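Local coordinates for CAS6A (Thermus thermophilus, PDB 4C97), which probably acts as a CRISPR-associated endoribonuclease that processes CRISPR RNA for antiviral defence, at residues P140-R145 against A194-R199. The protein carries 1 engineered substitution. Sequence-based numbering, arbitrary orientation.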
ATOM      1  N   PRO A 140      16.017   5.472  -1.073  1.00  9.93           N
ATOM      2  CA  PRO A 140      15.433   4.301  -0.438  1.00  9.52           C
ATOM      3  C   PRO A 140      15.338   4.392   1.076  1.00 11.60           C
ATOM      4  O   PRO A 140      14.985   3.391   1.676  1.00 14.05           O
ATOM      5  CB  PRO A 140      16.443   3.209  -0.811  1.00 12.27           C
ATOM      6  CG  PRO A 140      17.743   3.927  -0.644  1.00 11.18           C
ATOM      7  CD  PRO A 140      17.470   5.274  -1.299  1.00 12.15           C
ATOM      8  N   VAL A 141      15.623   5.544   1.681  1.00  9.44           N
ATOM      9  CA  VAL A 141      15.610   5.621   3.151  1.00  9.22           C
ATOM     10  C   VAL A 141      14.227   6.039   3.664  1.00  9.64           C
ATOM     11  O   VAL A 141      13.712   7.068   3.278  1.00  9.67           O
ATOM     12  CB  VAL A 141      16.653   6.610   3.675  1.00 11.50           C
ATOM     13  CG1 VAL A 141      16.686   6.621   5.222  1.00 13.11           C
ATOM     14  CG2 VAL A 141      18.000   6.272   3.115  1.00 10.96           C
ATOM     15  N   PRO A 142      13.638   5.237   4.551  1.00  9.27           N
ATOM     16  CA  PRO A 142      12.270   5.505   5.019  1.00  9.37           C
ATOM     17  C   PRO A 142      12.186   6.582   6.112  1.00 10.09           C
ATOM     18  O   PRO A 142      11.734   6.342   7.245  1.00 10.94           O
ATOM     19  CB  PRO A 142      11.805   4.132   5.476  1.00 10.08           C
ATOM     20  CG  PRO A 142      13.042   3.474   5.982  1.00 11.75           C
ATOM     21  CD  PRO A 142      14.166   3.972   5.091  1.00 11.99           C
ATOM     22  N   GLU A 143      12.593   7.786   5.743  1.00 10.41           N
ATOM     23  CA  GLU A 143      12.563   8.931   6.637  1.00  9.35           C
ATOM     24  C   GLU A 143      11.118   9.212   7.039  1.00  9.24           C
ATOM     25  O   GLU A 143      10.222   9.109   6.193  1.00  9.12           O
ATOM     26  CB  GLU A 143      13.111  10.183   5.955  1.00  9.81           C
ATOM     27  CG  GLU A 143      14.543  10.078   5.464  1.00 10.01           C
ATOM     28  CD  GLU A 143      15.044  11.365   4.808  1.00 10.59           C
ATOM     29  OE1 GLU A 143      14.279  12.344   4.714  1.00 10.87           O
ATOM     30  OE2 GLU A 143      16.206  11.401   4.358  1.00 10.85           O
ATOM     31  N   PRO A 144      10.892   9.618   8.302  1.00 11.34           N
ATOM     32  CA  PRO A 144       9.507   9.963   8.676  1.00 10.67           C
ATOM     33  C   PRO A 144       8.812  10.930   7.698  1.00 10.29           C
ATOM     34  O   PRO A 144       7.658  10.700   7.310  1.00  9.73           O
ATOM     35  CB  PRO A 144       9.658  10.609  10.057  1.00 11.12           C
ATOM     36  CG  PRO A 144      10.930  10.001  10.630  1.00 11.90           C
ATOM     37  CD  PRO A 144      11.830   9.719   9.447  1.00 12.14           C
ATOM     38  N   ARG A 145       9.480  12.013   7.301  1.00 10.76           N
ATOM     39  CA  ARG A 145       8.788  13.007   6.480  1.00 12.11           C
ATOM     40  C   ARG A 145       8.368  12.423   5.114  1.00 12.81           C
ATOM     41  O   ARG A 145       7.291  12.742   4.571  1.00 14.69           O
ATOM     42  CB  ARG A 145       9.646  14.251   6.306  1.00 13.48           C
ATOM     43  CG  ARG A 145      10.914  13.970   5.585  1.00 16.64           C
ATOM     44  CD  ARG A 145      11.835  15.165   5.567  1.00 32.23           C
ATOM     45  NE  ARG A 145      12.977  14.844   4.714  1.00 49.95           N
ATOM     46  CZ  ARG A 145      13.019  15.030   3.393  1.00 56.30           C
ATOM     47  NH1 ARG A 145      11.996  15.573   2.732  1.00 58.44           N
ATOM     48  NH2 ARG A 145      14.104  14.672   2.726  1.00 46.76           N
ATOM     49  N   ALA A 194      17.132   1.139  -5.534  1.00 15.97           N
ATOM     50  CA  ALA A 194      16.842   0.129  -4.528  1.00 17.23           C
ATOM     51  C   ALA A 194      15.714   0.633  -3.648  1.00 12.63           C
ATOM     52  O   ALA A 194      15.363   1.820  -3.682  1.00 13.97           O
ATOM     53  CB  ALA A 194      18.067  -0.185  -3.691  1.00 16.65           C
ATOM     54  N   GLY A 195      15.100  -0.284  -2.906  1.00 11.01           N
ATOM     55  CA  GLY A 195      14.080   0.080  -1.953  1.00  8.79           C
ATOM     56  C   GLY A 195      14.245  -0.639  -0.633  1.00  8.88           C
ATOM     57  O   GLY A 195      14.739  -1.762  -0.573  1.00 10.99           O
ATOM     58  N   PHE A 196      13.844   0.038   0.439  1.00  8.70           N
ATOM     59  CA  PHE A 196      13.921  -0.524   1.783  1.00 11.66           C
ATOM     60  C   PHE A 196      12.867  -1.588   2.041  1.00  9.38           C
ATOM     61  O   PHE A 196      11.707  -1.431   1.656  1.00  8.96           O
ATOM     62  CB  PHE A 196      13.723   0.584   2.807  1.00  8.64           C
ATOM     63  CG  PHE A 196      13.902   0.129   4.236  1.00  9.76           C
ATOM     64  CD1 PHE A 196      15.164   0.034   4.777  1.00 13.26           C
ATOM     65  CD2 PHE A 196      12.810  -0.172   5.039  1.00  9.79           C
ATOM     66  CE1 PHE A 196      15.334  -0.379   6.080  1.00 11.18           C
ATOM     67  CE2 PHE A 196      12.985  -0.578   6.348  1.00  9.60           C
ATOM     68  CZ  PHE A 196      14.227  -0.673   6.867  1.00 10.52           C
ATOM     69  N   VAL A 197      13.295  -2.650   2.717  1.00  9.44           N
ATOM     70  CA  VAL A 197      12.424  -3.685   3.256  1.00  9.07           C
ATOM     71  C   VAL A 197      12.822  -3.916   4.698  1.00  9.58           C
ATOM     72  O   VAL A 197      14.031  -4.006   5.012  1.00 12.41           O
ATOM     73  CB  VAL A 197      12.554  -4.999   2.457  1.00 13.77           C
ATOM     74  CG1 VAL A 197      11.774  -6.126   3.085  1.00 22.99           C
ATOM     75  CG2 VAL A 197      12.056  -4.789   1.028  1.00 13.42           C
ATOM     76  N   GLY A 198      11.822  -4.048   5.577  1.00  9.42           N
ATOM     77  CA  GLY A 198      12.122  -4.176   6.994  1.00  9.98           C
ATOM     78  C   GLY A 198      11.089  -3.499   7.874  1.00  9.61           C
ATOM     79  O   GLY A 198       9.954  -3.343   7.476  1.00 11.66           O
ATOM     80  N   ARG A 199      11.499  -3.115   9.079  1.00 10.56           N
ATOM     81  CA  ARG A 199      10.571  -2.568  10.052  1.00  9.90           C
ATOM     82  C   ARG A 199      11.115  -1.269  10.610  1.00 10.29           C
ATOM     83  O   ARG A 199      12.298  -1.193  10.986  1.00 13.05           O
ATOM     84  CB  ARG A 199      10.374  -3.571  11.188  1.00 10.68           C
ATOM     85  CG  ARG A 199       9.456  -3.131  12.294  1.00 25.44           C
ATOM     86  CD  ARG A 199       9.293  -4.290  13.280  1.00 32.72           C
ATOM     87  NE  ARG A 199       8.251  -4.071  14.276  1.00 38.51           N
ATOM     88  CZ  ARG A 199       8.427  -3.381  15.392  1.00 40.82           C
ATOM     89  NH1 ARG A 199       9.601  -2.827  15.643  1.00 47.77           N
ATOM     90  NH2 ARG A 199       7.427  -3.238  16.252  1.00 48.45           N
TER
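Pro140 lies beside Gly195, their CA atoms 4.7 Å apart, where the link into helix 144-158 passes the short strand 194-197. Sheet order and helix connections fit the C-terminal ferredoxin-like fold of Cas6 proteins: 140-145 leads from the hairpin 129-134/137-139 into helix 144-158, the start of the first helical connection of the fold. Strand 194-197 pairs with 176-186, through Gly195 with Leu185 and Val197 with Arg183; past Val197 the chain turns a corner at Gly198, and 199-203 continues the same ladder with Arg199 opposite Glu181. No hydrogen bond joins the two segments. An inverse gamma turn centred on Pro142, closed by Glu143 N to Val141 O at 2.8 Å, bends the link just ahead of the helix, where Glu143 takes the N-cap position.

Pro140 meets the strand through CB, 3.4 Å from Ala194 O, and through its carbonyl O, which lies 3.3 Å from Phe196 CB and is obliquely placed relative to the phenyl ring. Its neighbour Val141 points away from the strand, and Pro142 brings a pyrrolidine ring back over Phe196. The phenyl ring extends beneath the proline because Phe196 CG is anti to the backbone N (chi1 -175°).

Pro142 also touches Phe126 and Val200 of the sheet, while its carbonyl O is hydrogen-bonded to Tyr202 OH. Phe196 is further fixed by backbone hydrogen bonding with Thr130. Over one face of the phenyl ring stands Pro142 CG, 3.9 Å from the Phe196 centroid and 17° off the normal, a CH-pi contact offset toward the rim; Pro142 CD reaches Phe196 CG at 3.9 Å, and Pro142 CG comes within 3.8 Å of Phe196 CD2.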